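PDB 3F1B: TetR-like transcriptional regulator from Rhodococcus, which probably binds cis-regulatory DNA through a helix-turn-helix and regulates transcription. Local coordinates for residues R130-L133 / I134-A138; L189-R192 / G193-G196; V24-F27 / S28-F32; P49-Y52 / L53-S57; I66-E69 / G70-V74. All blocks are in the same frame, centred on the assembly; numbering follows the deposited sequence.

Contact 1 of 5, residues R130-L133 / I134-A138; sequences RDRL and IELTA. With SO4 (sulfate ion), chain B.
Arg-132 runs along the outside of helix 126-143, in the C-terminal TetR-type domain, and ends between Glu-135 and a sulfate ion, probably from the crystallisation liquor. From CB, pointing away from the next turn, CG follows anti to the backbone N (chi1 176°), beside Leu-136 CD1; the bend at chi2 then carries CD past Glu-135 OE2 and NE close to Leu-136 CG. At the tip, Arg-132 NH1 gives a salt bridge to Glu-135 OE2 at 2.7 Å. The oxygen lies in the guanidinium plane, but NH1 comes from above the carboxylate, the two planes standing 86° apart. Arg-132 NH2 holds sulfate O2 at 2.8 Å, whereas sulfate O3 receives weak bonds from both NH1 and NH2. Leu-136 CD2 covers one guanidinium face, 3.7 Å from Arg-132 NH2. Elsewhere on this helix, Ile-134 packs on Ile-159 of helix 153-173, Leu-133 meets Leu-77 of helix 58-77, and Asp-131 forms a salt bridge with Arg-171 of the second subunit.

Contact 2 of 5, residues L189-R192 / G193-G196; sequences LAWR and GLAG
Trp-191 and Leu-194 run alongside each other in the same direction near the end of helix 179-196, the last helix of the C-terminal TetR-type domain. The indole swings back beside its own backbone N (chi1 -54°), while Leu-194 has CG anti to N (chi1 -169°) and a chi2 of 137°, well off a staggered value; these torsions bring Leu-194 CD1 to 3.8 Å from Trp-191 CE3, at an oblique approach to the ring. Leu-194 CD1 also lies 3.5 Å from Ala-190 O. Replacing Leu-194 by an alanine would probably leave the CE3 side of the indole without this methyl neighbour and open a gap there. Gly-193 N bonds to Leu-189 O at 2.8 Å and Ala-195 N to Trp-191 O at 3.2 Å, both donors well above the carbonyl planes. Trp-191 also makes a cation-pi contact with Arg-88, and Leu-189 packs on Leu-189 of the second subunit. The side-chain grip is thus non-directional packing; direction comes from backbone bonds that weaken toward the helix end.

Contact 3 of 5, residues V24-F27 / S28-F32; sequences VDVF and SDRGF
Phe-27 and Phe-32 meet where helix 12-30, the first helix of the TetR DNA-binding domain, runs out into the turn that leads to the helix-turn-helix. On the packed side the two side chains run alongside, their rings meeting obliquely, with Phe-27 CE1 3.9 Å from Phe-32 CD1. Phe-62 meets each of them edge-to-face, His-33 of the second subunit meets Phe-32 in the same manner, and Val-111 of helix 106-115 also packs on Phe-27. Ser-28 is buried against Lys-107 and Val-111. With its hydroxyl between the backbone N and the carbonyl carbon (chi1 72°), Ser-28 OG lies 3.2 Å from Val-24 O and 3.1 Å from Asp-25 O. Gly-31 ends the helix with a positive phi of 81°, where a CB would jam against the preceding carbonyl oxygen; Gly-31 N still bonds to Phe-27 O at 2.7 Å.

The loose side belongs to the exposed Asp-29, whose carboxylate turns from the preceding turn, though its backbone N keeps a straight bond to Asp-25 O. Arg-30 is a partly exposed but held flank: bent at chi2 and chi3, it folds alongside Val-26 while its NE bonds to Glu-34 O. Over the centre of the Arg-30 guanidinium stands one methyl group, Val-26 CG1, 4.1 Å from Arg-30 CZ.

Contact 4 of 5, residues P49-Y52 / L53-S57; sequences PMLY and LYYGS. With SO4 (sulfate ion), chain C.
Leu-51 O takes two backbone N-H groups as helix 48-54 frays: Tyr-55 N at 2.7 Å, nearly in line with the carbonyl bond, and Tyr-54 N at 2.9 Å, from well above the carbonyl plane. Tyr-54 N keeps a weak bond to Met-50 O as well, so the hydrogen bonding shifts here from the i+4 toward the i+3 pattern. Gly-56 then leaves the helix with positive phi (97°), where a side chain would strike the preceding carbonyl oxygen.

Met-50, modelled as selenomethionine, bends at chi2 and chi3 to run beside Tyr-54. Its SE makes a Met-aromatic contact at the ring edge, and Met-50 CE comes to 3.6 Å from Tyr-54 CE2. This is the second helix of the predicted helix-turn-helix, the recognition helix in TetR-family proteins. Leu-51 faces inward, with CD2 at the edge of the Tyr-55 ring, and packs on Ile-40 and Leu-61.

Tyr-52 reaches away from Met-50. Gly-56 O lies in its ring plane, 3.3 Å from Tyr-52 CD2, and Tyr-52 OH makes a weak bond of 3.2 Å to sulfate O2. A leucine in place of Tyr-52 would probably leave that sulfate oxygen without its hydroxyl partner and Gly-56 O without the ring edge beside it. The sulfate, probably from the crystallisation liquor, is also bonded by the backbone N atoms of Met-37 and Asp-38.

Contact 5 of 5, residues I66-E69 / G70-V74; sequences IQRE and GLRFV
Glu-69 OE2 is gripped by two nitrogens of Arg-68, NH2 at 2.7 Å and NE at 3.0 Å, while Glu-69 OE1 forms a salt bridge with Arg-72 NH2, from the next turn, at 2.8 Å. The Arg-68 guanidinium comes side-on, with the oxygen near its plane; NH2 meets OE2 nearly along the C-O bond, while NE comes from above the carboxylate. The hydrogen bond within the Arg-72 salt bridge is weak, and the carboxylate and this second guanidinium are turned 76° apart. Glu-69 gets there by folding at chi2, which brings its buried carboxylate back beside both guanidinium groups.

Along helix 58-77, the long helix that follows the helix-turn-helix, Arg-68, Glu-69 and Arg-72 thus make a salt-bridge network spanning one turn. The arginines stack: their planes are 19° apart, and Arg-72 NH1 stands over the centre of the other guanidinium, 3.3 Å from Arg-68 CZ. The shared carboxylate probably offsets much of the repulsion between them, and Asp-21 of helix 12-30 adds a second salt bridge to Arg-68 NH2.

Behind the charges, Gly-70 N bonds to Ile-66 O at 2.9 Å; a CB on this glycine would sit tight against that same oxygen. Phe-73 turns its ring away from the preceding turn and meets Phe-98 with the planes at about 80°, while Ile-66 packs on Val-111 of helix 106-115.

In the fold
From the N terminus the chain meets contact 3, then 4, 5, 1 and 2, strictly in series: each is local to a helix or its end, and none nests within or crosses another. Contact 3 closes the turn after helix 12-30, and contact 4 the turn between helices 48-54 and 58-77; both belong to the DNA-binding part, their centres about 18 Å apart. Contact 5, on helix 58-77, joins this part to the C-terminal helices, touching contact 3 through Glu-69 and Val-24, and contact 1 through Phe-73 and Leu-133. Contact 2 lies farthest along, its centre about 49 Å from that of contact 4. Contacts 1, 2 and 3 also reach the second subunit.

Contact 1 of 5, residues R130-L133 / I134-A138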
loop_
_atom_site.group_PDB
_atom_site.type_symbol
_atom_site.label_atom_id
_atom_site.label_comp_id
_atom_site.label_asym_id
_atom_site.label_seq_id
_atom_site.Cartn_x
_atom_site.Cartn_y
_atom_site.Cartn_z
ATOM N N ARG A 130 -10.119 4.971 -0.918
ATOM C CA ARG A 130 -9.900 3.548 -1.143
ATOM C C ARG A 130 -11.055 2.698 -0.690
ATOM O O ARG A 130 -11.434 1.737 -1.360
ATOM C CB ARG A 130 -8.728 3.085 -0.332
ATOM C CG ARG A 130 -8.192 1.755 -0.768
ATOM C CD ARG A 130 -6.717 1.843 -0.542
ATOM N NE ARG A 130 -6.078 0.554 -0.619
ATOM C CZ ARG A 130 -6.358 -0.480 0.168
ATOM N NH1 ARG A 130 -7.309 -0.379 1.091
ATOM N NH2 ARG A 130 -5.670 -1.609 0.023
ATOM N N ASP A 131 -11.589 3.029 0.482
ATOM C CA ASP A 131 -12.677 2.270 1.036
ATOM C C ASP A 131 -13.944 2.461 0.259
ATOM O O ASP A 131 -14.678 1.517 0.036
ATOM C CB ASP A 131 -12.892 2.677 2.461
ATOM C CG ASP A 131 -11.991 1.936 3.377
ATOM O OD1 ASP A 131 -11.118 2.569 4.016
ATOM O OD2 ASP A 131 -12.143 0.687 3.410
ATOM N N ARG A 132 -14.186 3.689 -0.155
ATOM C CA ARG A 132 -15.298 3.980 -0.994
ATOM C C ARG A 132 -15.124 3.173 -2.283
ATOM O O ARG A 132 -16.078 2.539 -2.742
ATOM C CB ARG A 132 -15.418 5.498 -1.233
ATOM C CG ARG A 132 -16.546 5.903 -2.203
ATOM C CD ARG A 132 -17.870 5.199 -1.875
ATOM N NE ARG A 132 -18.930 5.482 -2.841
ATOM C CZ ARG A 132 -20.195 5.058 -2.724
ATOM N NH1 ARG A 132 -20.583 4.283 -1.702
ATOM N NH2 ARG A 132 -21.087 5.389 -3.648
ATOM N N LEU A 133 -13.915 3.147 -2.843
ATOM C CA LEU A 133 -13.637 2.375 -4.066
ATOM C C LEU A 133 -13.906 0.887 -3.847
ATOM O O LEU A 133 -14.544 0.240 -4.693
ATOM C CB LEU A 133 -12.194 2.546 -4.538
ATOM C CG LEU A 133 -11.801 3.849 -5.189
ATOM C CD1 LEU A 133 -10.307 3.912 -5.500
ATOM C CD2 LEU A 133 -12.597 4.059 -6.447
ATOM N N ILE A 134 -13.432 0.331 -2.732
ATOM C CA ILE A 134 -13.756 -1.074 -2.361
ATOM C C ILE A 134 -15.279 -1.373 -2.277
ATOM O O ILE A 134 -15.754 -2.391 -2.793
ATOM C CB ILE A 134 -13.016 -1.478 -1.055
ATOM C CG1 ILE A 134 -11.532 -1.607 -1.323
ATOM C CG2 ILE A 134 -13.591 -2.809 -0.465
ATOM C CD1 ILE A 134 -10.666 -1.480 -0.056
ATOM N N GLU A 135 -16.030 -0.481 -1.624
ATOM C CA GLU A 135 -17.482 -0.491 -1.575
ATOM C C GLU A 135 -18.148 -0.402 -2.948
ATOM O O GLU A 135 -19.126 -1.072 -3.214
ATOM C CB GLU A 135 -17.930 0.698 -0.712
ATOM C CG GLU A 135 -19.430 1.008 -0.758
ATOM C CD GLU A 135 -19.861 2.183 0.174
ATOM O OE1 GLU A 135 -20.969 2.102 0.748
ATOM O OE2 GLU A 135 -19.122 3.190 0.324
ATOM N N LEU A 136 -17.642 0.457 -3.820
ATOM C CA LEU A 136 -18.170 0.523 -5.173
ATOM C C LEU A 136 -17.939 -0.802 -5.912
ATOM O O LEU A 136 -18.786 -1.247 -6.672
ATOM C CB LEU A 136 -17.521 1.669 -5.956
ATOM C CG LEU A 136 -18.133 3.048 -5.646
ATOM C CD1 LEU A 136 -17.177 4.239 -5.939
ATOM C CD2 LEU A 136 -19.582 3.273 -6.231
ATOM N N THR A 137 -16.798 -1.443 -5.666
ATOM C CA THR A 137 -16.449 -2.657 -6.366
ATOM C C THR A 137 -17.294 -3.827 -5.913
ATOM O O THR A 137 -17.649 -4.687 -6.730
ATOM C CB THR A 137 -14.964 -2.971 -6.101
ATOM O OG1 THR A 137 -14.213 -1.881 -6.598
ATOM C CG2 THR A 137 -14.504 -4.229 -6.789
ATOM N N ALA A 138 -17.543 -3.917 -4.610
ATOM C CA ALA A 138 -18.399 -4.983 -4.082
ATOM C C ALA A 138 -19.796 -4.893 -4.635
ATOM O O ALA A 138 -20.391 -5.925 -4.939
ATOM C CB ALA A 138 -18.463 -4.919 -2.583
HETATM S S SO4 B . -23.672 3.444 -3.813
HETATM O O1 SO4 B . -24.741 2.832 -3.029
HETATM O O2 SO4 B . -23.814 4.902 -3.747
HETATM O O3 SO4 B . -22.403 3.025 -3.231
HETATM O O4 SO4 B . -23.718 2.978 -5.201
#

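Contact 2 of 5, residues L189-R192 / G193-G196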
loop_
_atom_site.group_PDB
_atom_site.type_symbol
_atom_site.label_atom_id
_atom_site.label_comp_id
_atom_site.label_asym_id
_atom_site.label_seq_id
_atom_site.Cartn_x
_atom_site.Cartn_y
_atom_site.Cartn_z
ATOM N N LEU A 189 -9.377 -12.491 -12.375
ATOM C CA LEU A 189 -9.299 -12.610 -10.934
ATOM C C LEU A 189 -10.663 -12.282 -10.315
ATOM O O LEU A 189 -11.089 -12.920 -9.366
ATOM C CB LEU A 189 -8.246 -11.645 -10.440
ATOM C CG LEU A 189 -7.930 -11.452 -8.970
ATOM C CD1 LEU A 189 -6.599 -10.742 -8.913
ATOM C CD2 LEU A 189 -9.000 -10.667 -8.196
ATOM N N ALA A 190 -11.352 -11.293 -10.878
ATOM C CA ALA A 190 -12.597 -10.787 -10.328
ATOM C C ALA A 190 -13.754 -11.734 -10.628
ATOM O O ALA A 190 -14.572 -12.006 -9.749
ATOM C CB ALA A 190 -12.897 -9.422 -10.879
ATOM N N TRP A 191 -13.841 -12.217 -11.869
ATOM C CA TRP A 191 -14.959 -13.118 -12.252
ATOM C C TRP A 191 -14.682 -14.617 -11.975
ATOM O O TRP A 191 -15.619 -15.422 -11.914
ATOM C CB TRP A 191 -15.439 -12.867 -13.694
ATOM C CG TRP A 191 -15.803 -11.418 -13.970
ATOM C CD1 TRP A 191 -15.192 -10.574 -14.865
ATOM C CD2 TRP A 191 -16.848 -10.640 -13.338
ATOM N NE1 TRP A 191 -15.789 -9.332 -14.833
ATOM C CE2 TRP A 191 -16.803 -9.342 -13.904
ATOM C CE3 TRP A 191 -17.813 -10.913 -12.356
ATOM C CZ2 TRP A 191 -17.695 -8.314 -13.516
ATOM C CZ3 TRP A 191 -18.701 -9.887 -11.975
ATOM C CH2 TRP A 191 -18.633 -8.607 -12.556
ATOM N N ARG A 192 -13.408 -14.959 -11.767
ATOM C CA ARG A 192 -12.976 -16.331 -11.462
ATOM C C ARG A 192 -12.464 -16.621 -10.017
ATOM O O ARG A 192 -12.562 -17.746 -9.564
ATOM C CB ARG A 192 -12.011 -16.858 -12.546
ATOM C CG ARG A 192 -12.615 -16.983 -13.963
ATOM C CD ARG A 192 -13.973 -17.770 -14.009
ATOM N NE ARG A 192 -13.844 -19.242 -14.014
ATOM C CZ ARG A 192 -13.840 -20.010 -15.108
ATOM N NH1 ARG A 192 -13.949 -19.460 -16.307
ATOM N NH2 ARG A 192 -13.725 -21.334 -15.010
ATOM N N GLY A 193 -11.944 -15.626 -9.289
ATOM C CA GLY A 193 -11.915 -15.683 -7.809
ATOM C C GLY A 193 -13.354 -15.672 -7.267
ATOM O O GLY A 193 -13.651 -16.186 -6.178
ATOM N N LEU A 194 -14.253 -15.087 -8.054
ATOM C CA LEU A 194 -15.684 -15.075 -7.784
ATOM C C LEU A 194 -16.282 -16.474 -7.931
ATOM O O LEU A 194 -16.678 -17.095 -6.945
ATOM C CB LEU A 194 -16.366 -14.100 -8.747
ATOM C CG LEU A 194 -17.821 -13.660 -8.574
ATOM C CD1 LEU A 194 -17.944 -12.157 -8.817
ATOM C CD2 LEU A 194 -18.766 -14.441 -9.517
ATOM N N ALA A 195 -16.326 -16.961 -9.167
ATOM C CA ALA A 195 -16.902 -18.266 -9.502
ATOM C C ALA A 195 -15.983 -19.463 -9.176
ATOM O O ALA A 195 -16.413 -20.626 -9.287
ATOM C CB ALA A 195 -17.304 -18.292 -10.977
ATOM N N GLY A 196 -14.740 -19.167 -8.757
ATOM C CA GLY A 196 -13.649 -20.170 -8.598
ATOM C C GLY A 196 -13.585 -20.942 -7.288
ATOM O O GLY A 196 -13.507 -22.183 -7.285
#

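Contact 3 of 5, residues V24-F27 / S28-F32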
loop_
_atom_site.group_PDB
_atom_site.type_symbol
_atom_site.label_atom_id
_atom_site.label_comp_id
_atom_site.label_asym_id
_atom_site.label_seq_id
_atom_site.Cartn_x
_atom_site.Cartn_y
_atom_site.Cartn_z
ATOM N N VAL A 24 4.689 17.494 -7.482
ATOM C CA VAL A 24 4.423 16.106 -7.755
ATOM C C VAL A 24 5.758 15.378 -7.985
ATOM O O VAL A 24 6.064 14.381 -7.295
ATOM C CB VAL A 24 3.396 15.918 -8.897
ATOM C CG1 VAL A 24 3.311 14.478 -9.324
ATOM C CG2 VAL A 24 2.046 16.266 -8.399
ATOM N N ASP A 25 6.542 15.892 -8.925
ATOM C CA ASP A 25 7.936 15.473 -9.139
ATOM C C ASP A 25 8.660 15.191 -7.837
ATOM O O ASP A 25 8.944 14.032 -7.488
ATOM C CB ASP A 25 8.709 16.576 -9.871
ATOM C CG ASP A 25 8.185 16.836 -11.272
ATOM O OD1 ASP A 25 8.867 17.571 -12.022
ATOM O OD2 ASP A 25 7.095 16.319 -11.636
ATOM N N VAL A 26 8.915 16.261 -7.103
ATOM C CA VAL A 26 9.711 16.160 -5.913
ATOM C C VAL A 26 9.096 15.193 -4.900
ATOM O O VAL A 26 9.822 14.431 -4.256
ATOM C CB VAL A 26 10.006 17.555 -5.291
ATOM C CG1 VAL A 26 11.146 17.440 -4.299
ATOM C CG2 VAL A 26 10.355 18.575 -6.376
ATOM N N PHE A 27 7.775 15.193 -4.749
ATOM C CA PHE A 27 7.180 14.278 -3.786
ATOM C C PHE A 27 7.328 12.811 -4.227
ATOM O O PHE A 27 7.600 11.927 -3.401
ATOM C CB PHE A 27 5.716 14.593 -3.554
ATOM C CG PHE A 27 5.470 15.722 -2.619
ATOM C CD1 PHE A 27 6.081 15.756 -1.362
ATOM C CD2 PHE A 27 4.560 16.753 -2.982
ATOM C CE1 PHE A 27 5.836 16.829 -0.482
ATOM C CE2 PHE A 27 4.291 17.807 -2.138
ATOM C CZ PHE A 27 4.942 17.856 -0.863
ATOM N N SER A 28 7.132 12.548 -5.524
ATOM C CA SER A 28 7.266 11.181 -6.048
ATOM C C SER A 28 8.739 10.778 -6.128
ATOM O O SER A 28 9.090 9.653 -5.815
ATOM C CB SER A 28 6.554 10.987 -7.396
ATOM O OG SER A 28 7.242 11.655 -8.437
ATOM N N ASP A 29 9.596 11.709 -6.528
ATOM C CA ASP A 29 11.025 11.472 -6.541
ATOM C C ASP A 29 11.562 11.066 -5.163
ATOM O O ASP A 29 12.259 10.069 -5.039
ATOM C CB ASP A 29 11.748 12.723 -7.050
ATOM C CG ASP A 29 13.136 12.418 -7.630
ATOM O OD1 ASP A 29 13.418 11.237 -7.940
ATOM O OD2 ASP A 29 13.951 13.360 -7.792
ATOM N N ARG A 30 11.205 11.813 -4.127
ATOM C CA ARG A 30 11.926 11.747 -2.848
ATOM C C ARG A 30 11.080 11.329 -1.657
ATOM O O ARG A 30 11.620 11.047 -0.585
ATOM C CB ARG A 30 12.533 13.109 -2.515
ATOM C CG ARG A 30 13.332 13.745 -3.634
ATOM C CD ARG A 30 14.561 14.508 -3.082
ATOM N NE ARG A 30 14.213 15.608 -2.171
ATOM C CZ ARG A 30 14.627 16.870 -2.301
ATOM N NH1 ARG A 30 15.424 17.222 -3.306
ATOM N NH2 ARG A 30 14.257 17.787 -1.413
ATOM N N GLY A 31 9.766 11.327 -1.818
ATOM C CA GLY A 31 8.882 11.087 -0.695
ATOM C C GLY A 31 8.667 12.328 0.139
ATOM O O GLY A 31 9.485 13.253 0.088
ATOM N N PHE A 32 7.589 12.326 0.928
ATOM C CA PHE A 32 7.133 13.498 1.683
ATOM C C PHE A 32 8.166 14.106 2.621
ATOM O O PHE A 32 8.403 15.309 2.563
ATOM C CB PHE A 32 5.837 13.229 2.467
ATOM C CG PHE A 32 5.408 14.391 3.350
ATOM C CD1 PHE A 32 4.555 15.377 2.861
ATOM C CD2 PHE A 32 5.872 14.506 4.667
ATOM C CE1 PHE A 32 4.158 16.455 3.650
ATOM C CE2 PHE A 32 5.485 15.587 5.466
ATOM C CZ PHE A 32 4.627 16.578 4.940
#

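Contact 4 of 5, residues P49-Y52 / L53-S57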
loop_
_atom_site.group_PDB
_atom_site.type_symbol
_atom_site.label_atom_id
_atom_site.label_comp_id
_atom_site.label_asym_id
_atom_site.label_seq_id
_atom_site.Cartn_x
_atom_site.Cartn_y
_atom_site.Cartn_z
ATOM N N PRO A 49 10.064 32.330 -1.378
ATOM C CA PRO A 49 9.042 33.240 -0.873
ATOM C C PRO A 49 7.726 33.173 -1.664
ATOM O O PRO A 49 6.647 33.227 -1.049
ATOM C CB PRO A 49 9.688 34.634 -1.022
ATOM C CG PRO A 49 11.165 34.402 -1.017
ATOM C CD PRO A 49 11.413 32.933 -1.348
HETATM N N MSE A 50 7.822 33.074 -2.993
HETATM C CA MSE A 50 6.665 32.928 -3.866
HETATM C C MSE A 50 5.813 31.736 -3.498
HETATM O O MSE A 50 4.608 31.886 -3.255
HETATM C CB MSE A 50 7.111 32.754 -5.300
HETATM C CG MSE A 50 7.001 33.997 -6.126
HETATM SE SE MSE A 50 5.102 34.268 -6.475
HETATM C CE MSE A 50 4.884 32.827 -7.800
ATOM N N LEU A 51 6.442 30.557 -3.463
ATOM C CA LEU A 51 5.773 29.317 -3.075
ATOM C C LEU A 51 4.951 29.474 -1.767
ATOM O O LEU A 51 3.779 29.095 -1.699
ATOM C CB LEU A 51 6.821 28.213 -2.897
ATOM C CG LEU A 51 6.717 26.877 -3.610
ATOM C CD1 LEU A 51 7.409 25.831 -2.791
ATOM C CD2 LEU A 51 5.321 26.434 -3.905
ATOM N N TYR A 52 5.573 30.038 -0.736
ATOM C CA TYR A 52 4.897 30.207 0.555
ATOM C C TYR A 52 3.709 31.144 0.512
ATOM O O TYR A 52 2.787 31.011 1.325
ATOM C CB TYR A 52 5.879 30.690 1.610
ATOM C CG TYR A 52 6.707 29.583 2.157
ATOM C CD1 TYR A 52 7.924 29.287 1.606
ATOM C CD2 TYR A 52 6.250 28.807 3.206
ATOM C CE1 TYR A 52 8.680 28.241 2.091
ATOM C CE2 TYR A 52 6.998 27.763 3.717
ATOM C CZ TYR A 52 8.220 27.484 3.163
ATOM O OH TYR A 52 9.000 26.450 3.656
ATOM N N LEU A 53 3.730 32.099 -0.416
ATOM C CA LEU A 53 2.554 32.954 -0.626
ATOM C C LEU A 53 1.371 32.196 -1.274
ATOM O O LEU A 53 0.260 32.699 -1.280
ATOM C CB LEU A 53 2.889 34.265 -1.400
ATOM C CG LEU A 53 3.873 35.285 -0.814
ATOM C CD1 LEU A 53 4.141 36.381 -1.790
ATOM C CD2 LEU A 53 3.337 35.863 0.474
ATOM N N TYR A 54 1.617 31.000 -1.812
ATOM C CA TYR A 54 0.537 30.176 -2.347
ATOM C C TYR A 54 0.262 29.046 -1.399
ATOM O O TYR A 54 -0.904 28.716 -1.164
ATOM C CB TYR A 54 0.806 29.621 -3.761
ATOM C CG TYR A 54 0.735 30.669 -4.817
ATOM C CD1 TYR A 54 -0.429 30.876 -5.570
ATOM C CD2 TYR A 54 1.834 31.516 -5.041
ATOM C CE1 TYR A 54 -0.480 31.912 -6.552
ATOM C CE2 TYR A 54 1.799 32.558 -5.996
ATOM C CZ TYR A 54 0.663 32.744 -6.754
ATOM O OH TYR A 54 0.708 33.765 -7.687
ATOM N N TYR A 55 1.309 28.443 -0.842
ATOM C CA TYR A 55 1.089 27.268 -0.006
ATOM C C TYR A 55 1.374 27.434 1.470
ATOM O O TYR A 55 0.484 27.171 2.305
ATOM C CB TYR A 55 1.655 25.988 -0.640
ATOM C CG TYR A 55 0.901 25.730 -1.918
ATOM C CD1 TYR A 55 -0.400 25.180 -1.878
ATOM C CD2 TYR A 55 1.420 26.144 -3.152
ATOM C CE1 TYR A 55 -1.147 25.006 -3.038
ATOM C CE2 TYR A 55 0.671 25.980 -4.328
ATOM C CZ TYR A 55 -0.604 25.387 -4.254
ATOM O OH TYR A 55 -1.339 25.187 -5.408
ATOM N N GLY A 56 2.549 27.908 1.837
ATOM C CA GLY A 56 2.650 28.321 3.231
ATOM C C GLY A 56 3.245 27.260 4.118
ATOM O O GLY A 56 3.856 27.599 5.138
ATOM N N SER A 57 3.080 25.987 3.730
ATOM C CA SER A 57 3.817 24.893 4.338
ATOM C C SER A 57 3.892 23.718 3.387
ATOM O O SER A 57 3.060 23.586 2.473
ATOM C CB SER A 57 3.136 24.446 5.616
ATOM O OG SER A 57 1.955 23.777 5.274
HETATM S S SO4 C . 12.176 23.502 3.448
HETATM O O1 SO4 C . 12.870 23.592 2.169
HETATM O O2 SO4 C . 11.761 24.872 3.773
HETATM O O3 SO4 C . 11.024 22.599 3.361
HETATM O O4 SO4 C . 13.078 23.000 4.481
#

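Contact 5 of 5, residues I66-E69 / G70-V74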
loop_
_atom_site.group_PDB
_atom_site.type_symbol
_atom_site.label_atom_id
_atom_site.label_comp_id
_atom_site.label_asym_id
_atom_site.label_seq_id
_atom_site.Cartn_x
_atom_site.Cartn_y
_atom_site.Cartn_z
ATOM N N ILE A 66 -2.179 16.468 -3.485
ATOM C CA ILE A 66 -2.936 15.241 -3.304
ATOM C C ILE A 66 -4.360 15.422 -3.816
ATOM O O ILE A 66 -4.908 14.561 -4.497
ATOM C CB ILE A 66 -2.916 14.728 -1.808
ATOM C CG1 ILE A 66 -1.565 14.090 -1.506
ATOM C CG2 ILE A 66 -4.060 13.734 -1.518
ATOM C CD1 ILE A 66 -1.522 12.614 -1.733
ATOM N N GLN A 67 -4.961 16.537 -3.462
ATOM C CA GLN A 67 -6.272 16.891 -3.990
ATOM C C GLN A 67 -6.328 16.821 -5.540
ATOM O O GLN A 67 -7.231 16.191 -6.088
ATOM C CB GLN A 67 -6.602 18.305 -3.516
ATOM C CG GLN A 67 -7.276 18.344 -2.172
ATOM C CD GLN A 67 -8.769 18.015 -2.296
ATOM O OE1 GLN A 67 -9.283 17.150 -1.588
ATOM N NE2 GLN A 67 -9.457 18.700 -3.213
ATOM N N ARG A 68 -5.374 17.473 -6.225
ATOM C CA ARG A 68 -5.347 17.536 -7.664
ATOM C C ARG A 68 -5.107 16.168 -8.334
ATOM O O ARG A 68 -5.847 15.789 -9.255
ATOM C CB ARG A 68 -4.306 18.538 -8.161
ATOM C CG ARG A 68 -4.480 18.796 -9.681
ATOM C CD ARG A 68 -3.459 19.727 -10.287
ATOM N NE ARG A 68 -2.202 19.013 -10.399
ATOM C CZ ARG A 68 -1.143 19.411 -11.099
ATOM N NH1 ARG A 68 -1.148 20.570 -11.810
ATOM N NH2 ARG A 68 -0.068 18.618 -11.094
ATOM N N GLU A 69 -4.069 15.437 -7.938
ATOM C CA GLU A 69 -3.870 14.108 -8.513
ATOM C C GLU A 69 -5.055 13.131 -8.208
ATOM O O GLU A 69 -5.468 12.353 -9.080
ATOM C CB GLU A 69 -2.517 13.543 -8.066
ATOM C CG GLU A 69 -1.349 14.544 -8.317
ATOM C CD GLU A 69 -1.384 15.164 -9.722
ATOM O OE1 GLU A 69 -1.853 14.525 -10.670
ATOM O OE2 GLU A 69 -0.932 16.309 -9.907
ATOM N N GLY A 70 -5.643 13.229 -7.008
ATOM C CA GLY A 70 -6.865 12.467 -6.669
ATOM C C GLY A 70 -8.000 12.721 -7.655
ATOM O O GLY A 70 -8.713 11.810 -8.041
ATOM N N LEU A 71 -8.153 13.978 -8.059
ATOM C CA LEU A 71 -9.151 14.363 -9.032
ATOM C C LEU A 71 -8.908 13.716 -10.381
ATOM O O LEU A 71 -9.864 13.280 -11.017
ATOM C CB LEU A 71 -9.160 15.872 -9.230
ATOM C CG LEU A 71 -10.225 16.723 -8.585
ATOM C CD1 LEU A 71 -9.702 18.202 -8.438
ATOM C CD2 LEU A 71 -11.474 16.636 -9.434
ATOM N N ARG A 72 -7.655 13.679 -10.848
ATOM C CA ARG A 72 -7.414 13.157 -12.190
ATOM C C ARG A 72 -7.689 11.679 -12.098
ATOM O O ARG A 72 -8.156 11.057 -13.054
ATOM C CB ARG A 72 -5.997 13.408 -12.694
ATOM C CG ARG A 72 -5.641 14.841 -12.685
ATOM C CD ARG A 72 -4.141 14.992 -12.567
ATOM N NE ARG A 72 -3.730 16.295 -13.072
ATOM C CZ ARG A 72 -2.468 16.646 -13.316
ATOM N NH1 ARG A 72 -2.228 17.866 -13.786
ATOM N NH2 ARG A 72 -1.452 15.795 -13.087
ATOM N N PHE A 73 -7.437 11.133 -10.918
ATOM C CA PHE A 73 -7.634 9.727 -10.752
ATOM C C PHE A 73 -9.108 9.337 -10.889
ATOM O O PHE A 73 -9.432 8.459 -11.687
ATOM C CB PHE A 73 -6.990 9.238 -9.467
ATOM C CG PHE A 73 -7.204 7.808 -9.205
ATOM C CD1 PHE A 73 -6.351 6.855 -9.765
ATOM C CD2 PHE A 73 -8.245 7.387 -8.356
ATOM C CE1 PHE A 73 -6.548 5.465 -9.506
ATOM C CE2 PHE A 73 -8.450 6.015 -8.090
ATOM C CZ PHE A 73 -7.600 5.048 -8.677
ATOM N N VAL A 74 -9.999 10.019 -10.176
ATOM C CA VAL A 74 -11.392 9.641 -10.266
ATOM C C VAL A 74 -11.997 9.995 -11.626
ATOM O O VAL A 74 -12.799 9.252 -12.142
ATOM C CB VAL A 74 -12.229 10.169 -9.086
ATOM C CG1 VAL A 74 -11.447 10.019 -7.784
ATOM C CG2 VAL A 74 -12.691 11.580 -9.318
#